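Local coordinates for Nitrate/nitrite binding protein NrtA (Synechocystis sp., PDB 2G29) that binds nitrate in the periplasm as the solute-binding component of the NrtABCD ABC transporter that takes up nitrate, at residues Ala46-Tyr60 / Ala258-Cys270. Residues are numbered along the deposited sequence; the frame is centred on the assembly and turned at random.
Sequences APLIIAKEKGFYAKY and ALLMAVMEAQQWC
A single carboxylate oxygen, Glu265 OE1, gathers two side chains from the short helix 56-59 and its end: Lys59 NZ meets its syn lone pair at 2.8 Å in a salt bridge, and Tyr60 OH gives it a weak hydrogen bond of 3.0 Å. Lys59 gets there with CG anti to the backbone N (chi1 178°) and its chain extended. OE1 lies at the edge of the Tyr60 ring, near its plane, while Met261 CB sits over one face, 4.0 Å from the centroid, in a CH-pi contact. An alanine at Tyr60 would probably leave Met261 without its aromatic partner and OE1 without the hydroxyl. Next along, Phe56 is a knob among Ala262, Glu265, Ala266 and Trp269, its ring nearly perpendicular to the carboxylate (78°). Ala266 returns the packing, its CB 3.2 Å from Pro47 O in a hole completed by Ile50, Ala51 and Phe56. Segments 46-53 and 258-270 cross at 102° with axes 8.1 Å apart, consistent with small Ala266 and Ala51 there. In this two-domain protein the contact belongs to the domain whose mixed sheet includes strand 36-39, reached by Tyr57 at Leu37, and nitrate-binding Lys240; helix 364-373 packs against Met261, helix 276-284 against Ile50 and Cys270.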
ATOM      1  N   ALA A  46       7.150  -0.816   7.952  1.00 11.91           N
ATOM      2  CA  ALA A  46       7.634  -1.114   9.315  1.00 12.55           C
ATOM      3  C   ALA A  46       7.786  -2.586   9.672  1.00 13.29           C
ATOM      4  O   ALA A  46       8.793  -2.971  10.231  1.00 14.44           O
ATOM      5  CB  ALA A  46       6.771  -0.429  10.377  1.00 13.66           C
ATOM      6  N   PRO A  47       6.803  -3.420   9.353  1.00 12.45           N
ATOM      7  CA  PRO A  47       6.955  -4.839   9.708  1.00 14.15           C
ATOM      8  C   PRO A  47       8.223  -5.477   9.144  1.00 13.66           C
ATOM      9  O   PRO A  47       8.867  -6.283   9.819  1.00 15.00           O
ATOM     10  CB  PRO A  47       5.674  -5.479   9.162  1.00 13.61           C
ATOM     11  CG  PRO A  47       5.155  -4.516   8.162  1.00 20.53           C
ATOM     12  CD  PRO A  47       5.510  -3.147   8.705  1.00 14.96           C
ATOM     13  N   LEU A  48       8.607  -5.141   7.912  1.00 13.38           N
ATOM     14  CA  LEU A  48       9.802  -5.739   7.336  1.00 13.69           C
ATOM     15  C   LEU A  48      11.089  -5.232   8.006  1.00 14.62           C
ATOM     16  O   LEU A  48      12.055  -5.999   8.177  1.00 14.25           O
ATOM     17  CB  LEU A  48       9.899  -5.481   5.829  1.00 15.00           C
ATOM     18  CG  LEU A  48       8.809  -6.109   4.959  1.00 16.83           C
ATOM     19  CD1 LEU A  48       9.311  -6.122   3.528  1.00 16.30           C
ATOM     20  CD2 LEU A  48       8.478  -7.530   5.406  1.00 17.73           C
ATOM     21  N   ILE A  49      11.085  -3.960   8.399  1.00 13.74           N
ATOM     22  CA  ILE A  49      12.241  -3.325   9.040  1.00 13.94           C
ATOM     23  C   ILE A  49      12.362  -3.805  10.480  1.00 15.41           C
ATOM     24  O   ILE A  49      13.457  -4.199  10.908  1.00 15.93           O
ATOM     25  CB  ILE A  49      12.084  -1.788   8.952  1.00 14.39           C
ATOM     26  CG1 ILE A  49      12.347  -1.332   7.503  1.00 18.20           C
ATOM     27  CG2 ILE A  49      13.081  -1.102   9.881  1.00 15.97           C
ATOM     28  CD1 ILE A  49      11.519  -1.969   6.436  1.00 23.52           C
ATOM     29  N   ILE A  50      11.248  -3.797  11.201  1.00 15.33           N
ATOM     30  CA  ILE A  50      11.227  -4.262  12.609  1.00 15.25           C
ATOM     31  C   ILE A  50      11.599  -5.751  12.662  1.00 15.89           C
ATOM     32  O   ILE A  50      12.252  -6.211  13.615  1.00 15.43           O
ATOM     33  CB  ILE A  50       9.836  -4.010  13.249  1.00 16.23           C
ATOM     34  CG1 ILE A  50       9.722  -2.548  13.678  1.00 18.07           C
ATOM     35  CG2 ILE A  50       9.614  -4.879  14.498  1.00 15.21           C
ATOM     36  CD1 ILE A  50      10.791  -2.089  14.594  1.00 22.56           C
ATOM     37  N   ALA A  51      11.212  -6.530  11.670  1.00 14.39           N
ATOM     38  CA  ALA A  51      11.597  -7.945  11.697  1.00 15.27           C
ATOM     39  C   ALA A  51      13.128  -8.072  11.728  1.00 15.98           C
ATOM     40  O   ALA A  51      13.659  -9.029  12.285  1.00 17.65           O
ATOM     41  CB  ALA A  51      11.034  -8.680  10.499  1.00 16.19           C
ATOM     42  N   LYS A  52      13.838  -7.128  11.122  1.00 15.05           N
ATOM     43  CA  LYS A  52      15.303  -7.157  11.157  1.00 17.09           C
ATOM     44  C   LYS A  52      15.777  -6.532  12.483  1.00 18.26           C
ATOM     45  O   LYS A  52      16.484  -7.176  13.261  1.00 18.52           O
ATOM     46  CB  LYS A  52      15.898  -6.366   9.975  1.00 17.73           C
ATOM     47  CG  LYS A  52      17.437  -6.409   9.887  1.00 19.16           C
ATOM     48  CD  LYS A  52      17.915  -7.814   9.557  1.00 21.62           C
ATOM     49  CE  LYS A  52      19.412  -7.855   9.327  1.00 22.05           C
ATOM     50  NZ  LYS A  52      19.844  -9.229   8.899  1.00 22.83           N
ATOM     51  N   GLU A  53      15.368  -5.297  12.759  1.00 18.57           N
ATOM     52  CA  GLU A  53      15.818  -4.602  13.971  1.00 19.29           C
ATOM     53  C   GLU A  53      15.528  -5.284  15.305  1.00 20.56           C
ATOM     54  O   GLU A  53      16.330  -5.166  16.243  1.00 21.92           O
ATOM     55  CB  GLU A  53      15.225  -3.190  14.007  1.00 20.62           C
ATOM     56  CG  GLU A  53      15.862  -2.207  13.028  1.00 23.33           C
ATOM     57  CD  GLU A  53      17.155  -1.576  13.556  1.00 25.28           C
ATOM     58  OE1 GLU A  53      17.764  -0.787  12.820  1.00 24.49           O
ATOM     59  OE2 GLU A  53      17.558  -1.862  14.701  1.00 28.73           O
ATOM     60  N   LYS A  54      14.399  -5.981  15.404  1.00 20.48           N
ATOM     61  CA  LYS A  54      14.031  -6.629  16.662  1.00 20.96           C
ATOM     62  C   LYS A  54      14.320  -8.116  16.650  1.00 20.88           C
ATOM     63  O   LYS A  54      13.847  -8.850  17.528  1.00 22.54           O
ATOM     64  CB  LYS A  54      12.564  -6.366  17.026  1.00 20.77           C
ATOM     65  CG  LYS A  54      12.185  -4.887  17.094  1.00 23.02           C
ATOM     66  CD  LYS A  54      13.023  -4.100  18.086  1.00 26.65           C
ATOM     67  CE  LYS A  54      12.754  -4.567  19.505  1.00 25.70           C
ATOM     68  NZ  LYS A  54      13.500  -3.785  20.565  1.00 27.75           N
ATOM     69  N   GLY A  55      15.089  -8.546  15.650  1.00 19.68           N
ATOM     70  CA  GLY A  55      15.532  -9.933  15.532  1.00 20.99           C
ATOM     71  C   GLY A  55      14.516 -11.010  15.184  1.00 20.19           C
ATOM     72  O   GLY A  55      14.754 -12.197  15.421  1.00 21.89           O
ATOM     73  N   PHE A  56      13.381 -10.633  14.614  1.00 19.75           N
ATOM     74  CA  PHE A  56      12.401 -11.658  14.277  1.00 18.99           C
ATOM     75  C   PHE A  56      12.891 -12.594  13.152  1.00 17.58           C
ATOM     76  O   PHE A  56      12.645 -13.809  13.203  1.00 17.24           O
ATOM     77  CB  PHE A  56      11.067 -11.007  13.932  1.00 19.73           C
ATOM     78  CG  PHE A  56      10.364 -10.404  15.123  1.00 21.23           C
ATOM     79  CD1 PHE A  56      10.192  -9.028  15.239  1.00 23.78           C
ATOM     80  CD2 PHE A  56       9.882 -11.221  16.140  1.00 25.45           C
ATOM     81  CE1 PHE A  56       9.557  -8.473  16.340  1.00 23.83           C
ATOM     82  CE2 PHE A  56       9.248 -10.679  17.245  1.00 25.02           C
ATOM     83  CZ  PHE A  56       9.080  -9.296  17.349  1.00 24.65           C
ATOM     84  N   TYR A  57      13.593 -12.079  12.134  1.00 17.37           N
ATOM     85  CA  TYR A  57      14.078 -12.992  11.097  1.00 17.08           C
ATOM     86  C   TYR A  57      15.046 -14.013  11.683  1.00 18.72           C
ATOM     87  O   TYR A  57      15.015 -15.202  11.338  1.00 19.07           O
ATOM     88  CB  TYR A  57      14.816 -12.274   9.949  1.00 17.89           C
ATOM     89  CG  TYR A  57      14.007 -11.290   9.134  1.00 15.63           C
ATOM     90  CD1 TYR A  57      14.403  -9.955   9.054  1.00 14.67           C
ATOM     91  CD2 TYR A  57      12.873 -11.690   8.431  1.00 14.39           C
ATOM     92  CE1 TYR A  57      13.684  -9.036   8.291  1.00 14.94           C
ATOM     93  CE2 TYR A  57      12.149 -10.778   7.656  1.00 14.61           C
ATOM     94  CZ  TYR A  57      12.566  -9.448   7.601  1.00 14.86           C
ATOM     95  OH  TYR A  57      11.802  -8.516   6.885  1.00 14.61           O
ATOM     96  N   ALA A  58      15.915 -13.541  12.569  1.00 19.46           N
ATOM     97  CA  ALA A  58      16.907 -14.421  13.173  1.00 20.29           C
ATOM     98  C   ALA A  58      16.234 -15.461  14.048  1.00 20.24           C
ATOM     99  O   ALA A  58      16.663 -16.603  14.079  1.00 21.86           O
ATOM    100  CB  ALA A  58      17.912 -13.586  13.978  1.00 20.91           C
ATOM    101  N   LYS A  59      15.180 -15.057  14.748  1.00 21.05           N
ATOM    102  CA  LYS A  59      14.430 -15.976  15.586  1.00 21.61           C
ATOM    103  C   LYS A  59      13.941 -17.170  14.745  1.00 21.68           C
ATOM    104  O   LYS A  59      13.869 -18.295  15.245  1.00 22.44           O
ATOM    105  CB  LYS A  59      13.265 -15.236  16.250  1.00 22.51           C
ATOM    106  CG  LYS A  59      12.367 -16.110  17.118  1.00 24.82           C
ATOM    107  CD  LYS A  59      11.295 -15.305  17.814  1.00 26.99           C
ATOM    108  CE  LYS A  59      10.319 -16.212  18.522  1.00 27.09           C
ATOM    109  NZ  LYS A  59       9.254 -15.432  19.181  1.00 30.22           N
ATOM    110  N   TYR A  60      13.614 -16.939  13.473  1.00 20.55           N
ATOM    111  CA  TYR A  60      13.179 -18.026  12.597  1.00 20.36           C
ATOM    112  C   TYR A  60      14.247 -18.595  11.646  1.00 20.78           C
ATOM    113  O   TYR A  60      13.943 -19.008  10.531  1.00 20.69           O
ATOM    114  CB  TYR A  60      11.905 -17.609  11.815  1.00 21.16           C
ATOM    115  CG  TYR A  60      10.752 -17.380  12.757  1.00 21.03           C
ATOM    116  CD1 TYR A  60      10.473 -16.113  13.256  1.00 21.30           C
ATOM    117  CD2 TYR A  60      10.064 -18.470  13.319  1.00 21.39           C
ATOM    118  CE1 TYR A  60       9.577 -15.928  14.298  1.00 22.11           C
ATOM    119  CE2 TYR A  60       9.165 -18.285  14.359  1.00 20.65           C
ATOM    120  CZ  TYR A  60       8.925 -17.020  14.856  1.00 22.67           C
ATOM    121  OH  TYR A  60       8.069 -16.836  15.938  1.00 23.10           O
ATOM    122  N   ALA A 258       9.411 -19.379   7.248  1.00 15.58           N
ATOM    123  CA  ALA A 258      10.163 -18.714   8.293  1.00 14.75           C
ATOM    124  C   ALA A 258      10.080 -17.188   8.158  1.00 14.96           C
ATOM    125  O   ALA A 258       9.860 -16.482   9.151  1.00 16.14           O
ATOM    126  CB  ALA A 258      11.618 -19.200   8.277  1.00 15.93           C
ATOM    127  N   LEU A 259      10.221 -16.675   6.933  1.00 13.73           N
ATOM    128  CA  LEU A 259      10.110 -15.222   6.713  1.00 14.55           C
ATOM    129  C   LEU A 259       8.704 -14.740   7.086  1.00 13.73           C
ATOM    130  O   LEU A 259       8.551 -13.676   7.703  1.00 14.13           O
ATOM    131  CB  LEU A 259      10.355 -14.849   5.247  1.00 15.14           C
ATOM    132  CG  LEU A 259      11.757 -14.913   4.683  1.00 14.24           C
ATOM    133  CD1 LEU A 259      11.657 -14.480   3.214  1.00 15.38           C
ATOM    134  CD2 LEU A 259      12.699 -13.983   5.467  1.00 15.11           C
ATOM    135  N   LEU A 260       7.671 -15.495   6.679  1.00 13.58           N
ATOM    136  CA  LEU A 260       6.298 -15.120   6.953  1.00 13.43           C
ATOM    137  C   LEU A 260       6.027 -15.051   8.439  1.00 13.73           C
ATOM    138  O   LEU A 260       5.414 -14.129   8.901  1.00 13.99           O
ATOM    139  CB  LEU A 260       5.323 -16.090   6.277  1.00 15.69           C
ATOM    140  CG  LEU A 260       4.208 -15.556   5.383  1.00 21.69           C
ATOM    141  CD1 LEU A 260       3.184 -16.665   5.205  1.00 16.46           C
ATOM    142  CD2 LEU A 260       3.575 -14.252   5.905  1.00 14.53           C
ATOM    143  N   MET A 261       6.495 -16.051   9.191  1.00 13.62           N
ATOM    144  CA  MET A 261       6.266 -16.021  10.632  1.00 14.73           C
ATOM    145  C   MET A 261       7.006 -14.830  11.252  1.00 14.13           C
ATOM    146  O   MET A 261       6.463 -14.182  12.145  1.00 14.72           O
ATOM    147  CB  MET A 261       6.728 -17.332  11.275  1.00 15.51           C
ATOM    148  CG  MET A 261       5.867 -18.519  10.818  1.00 15.12           C
ATOM    149  SD  MET A 261       6.226 -20.088  11.710  1.00 17.84           S
ATOM    150  CE  MET A 261       7.728 -20.364  11.138  1.00 17.48           C
ATOM    151  N   ALA A 262       8.215 -14.537  10.786  1.00 15.02           N
ATOM    152  CA  ALA A 262       8.953 -13.390  11.312  1.00 15.06           C
ATOM    153  C   ALA A 262       8.192 -12.102  11.023  1.00 14.18           C
ATOM    154  O   ALA A 262       8.076 -11.236  11.896  1.00 15.65           O
ATOM    155  CB  ALA A 262      10.325 -13.321  10.694  1.00 14.87           C
ATOM    156  N   VAL A 263       7.647 -11.987   9.809  1.00 15.37           N
ATOM    157  CA  VAL A 263       6.881 -10.779   9.467  1.00 14.66           C
ATOM    158  C   VAL A 263       5.591 -10.660  10.309  1.00 14.06           C
ATOM    159  O   VAL A 263       5.212  -9.579  10.736  1.00 13.93           O
ATOM    160  CB  VAL A 263       6.551 -10.766   7.948  1.00 14.97           C
ATOM    161  CG1 VAL A 263       5.513  -9.675   7.613  1.00 15.16           C
ATOM    162  CG2 VAL A 263       7.844 -10.472   7.149  1.00 14.85           C
ATOM    163  N   MET A 264       4.906 -11.770  10.555  1.00 13.22           N
ATOM    164  CA  MET A 264       3.705 -11.746  11.372  1.00 15.11           C
ATOM    165  C   MET A 264       4.007 -11.290  12.807  1.00 15.02           C
ATOM    166  O   MET A 264       3.251 -10.507  13.399  1.00 16.02           O
ATOM    167  CB  MET A 264       3.107 -13.139  11.451  1.00 17.94           C
ATOM    168  CG  MET A 264       2.430 -13.571  10.212  1.00 18.47           C
ATOM    169  SD  MET A 264       1.785 -15.253  10.414  1.00 22.91           S
ATOM    170  CE  MET A 264       1.087 -15.388   8.901  1.00 20.30           C
ATOM    171  N   GLU A 265       5.091 -11.808  13.383  1.00 16.44           N
ATOM    172  CA  GLU A 265       5.421 -11.381  14.742  1.00 16.91           C
ATOM    173  C   GLU A 265       5.797  -9.903  14.723  1.00 16.07           C
ATOM    174  O   GLU A 265       5.436  -9.180  15.624  1.00 15.95           O
ATOM    175  CB  GLU A 265       6.572 -12.200  15.312  1.00 19.99           C
ATOM    176  CG  GLU A 265       6.181 -13.635  15.670  1.00 24.41           C
ATOM    177  CD  GLU A 265       6.791 -14.046  16.993  1.00 27.02           C
ATOM    178  OE1 GLU A 265       8.031 -14.076  17.086  1.00 29.18           O
ATOM    179  OE2 GLU A 265       6.027 -14.324  17.941  1.00 32.38           O
ATOM    180  N   ALA A 266       6.492  -9.454  13.678  1.00 15.77           N
ATOM    181  CA  ALA A 266       6.848  -8.037  13.623  1.00 15.13           C
ATOM    182  C   ALA A 266       5.587  -7.206  13.478  1.00 15.13           C
ATOM    183  O   ALA A 266       5.492  -6.088  14.021  1.00 15.83           O
ATOM    184  CB  ALA A 266       7.809  -7.769  12.466  1.00 15.17           C
ATOM    185  N   GLN A 267       4.602  -7.708  12.728  1.00 13.71           N
ATOM    186  CA  GLN A 267       3.339  -6.985  12.591  1.00 15.02           C
ATOM    187  C   GLN A 267       2.622  -6.830  13.937  1.00 14.63           C
ATOM    188  O   GLN A 267       2.076  -5.784  14.238  1.00 16.10           O
ATOM    189  CB  GLN A 267       2.404  -7.695  11.612  1.00 13.79           C
ATOM    190  CG  GLN A 267       2.788  -7.501  10.152  1.00 14.06           C
ATOM    191  CD  GLN A 267       1.859  -8.261   9.232  1.00 14.38           C
ATOM    192  OE1 GLN A 267       1.726  -9.477   9.349  1.00 14.65           O
ATOM    193  NE2 GLN A 267       1.208  -7.544   8.305  1.00 12.31           N
ATOM    194  N   GLN A 268       2.613  -7.903  14.729  1.00 15.87           N
ATOM    195  CA  GLN A 268       1.978  -7.864  16.042  1.00 16.25           C
ATOM    196  C   GLN A 268       2.695  -6.852  16.932  1.00 15.06           C
ATOM    197  O   GLN A 268       2.057  -6.108  17.691  1.00 18.13           O
ATOM    198  CB  GLN A 268       2.025  -9.262  16.647  1.00 16.54           C
ATOM    199  CG  GLN A 268       1.043 -10.209  15.970  1.00 19.53           C
ATOM    200  CD  GLN A 268       1.178 -11.618  16.470  1.00 23.55           C
ATOM    201  OE1 GLN A 268       1.995 -12.391  15.982  1.00 26.84           O
ATOM    202  NE2 GLN A 268       0.376 -11.959  17.458  1.00 24.17           N
ATOM    203  N   TRP A 269       4.011  -6.827  16.826  1.00 15.04           N
ATOM    204  CA  TRP A 269       4.818  -5.890  17.616  1.00 15.27           C
ATOM    205  C   TRP A 269       4.512  -4.443  17.206  1.00 15.67           C
ATOM    206  O   TRP A 269       4.263  -3.577  18.045  1.00 16.73           O
ATOM    207  CB  TRP A 269       6.292  -6.155  17.397  1.00 15.21           C
ATOM    208  CG  TRP A 269       7.175  -5.380  18.362  1.00 18.32           C
ATOM    209  CD1 TRP A 269       7.547  -5.766  19.619  1.00 18.23           C
ATOM    210  CD2 TRP A 269       7.743  -4.085  18.155  1.00 16.83           C
ATOM    211  NE1 TRP A 269       8.312  -4.794  20.210  1.00 19.93           N
ATOM    212  CE2 TRP A 269       8.455  -3.750  19.334  1.00 17.82           C
ATOM    213  CE3 TRP A 269       7.723  -3.167  17.088  1.00 17.28           C
ATOM    214  CZ2 TRP A 269       9.137  -2.542  19.476  1.00 19.61           C
ATOM    215  CZ3 TRP A 269       8.401  -1.965  17.233  1.00 16.71           C
ATOM    216  CH2 TRP A 269       9.105  -1.662  18.419  1.00 17.84           C
ATOM    217  N   CYS A 270       4.563  -4.174  15.899  1.00 16.01           N
ATOM    218  CA  CYS A 270       4.283  -2.830  15.407  1.00 15.77           C
ATOM    219  C   CYS A 270       2.870  -2.330  15.695  1.00 15.62           C
ATOM    220  O   CYS A 270       2.631  -1.135  15.807  1.00 17.93           O
ATOM    221  CB  CYS A 270       4.488  -2.768  13.892  1.00 16.33           C
ATOM    222  SG  CYS A 270       6.150  -2.896  13.311  1.00 16.54           S
TER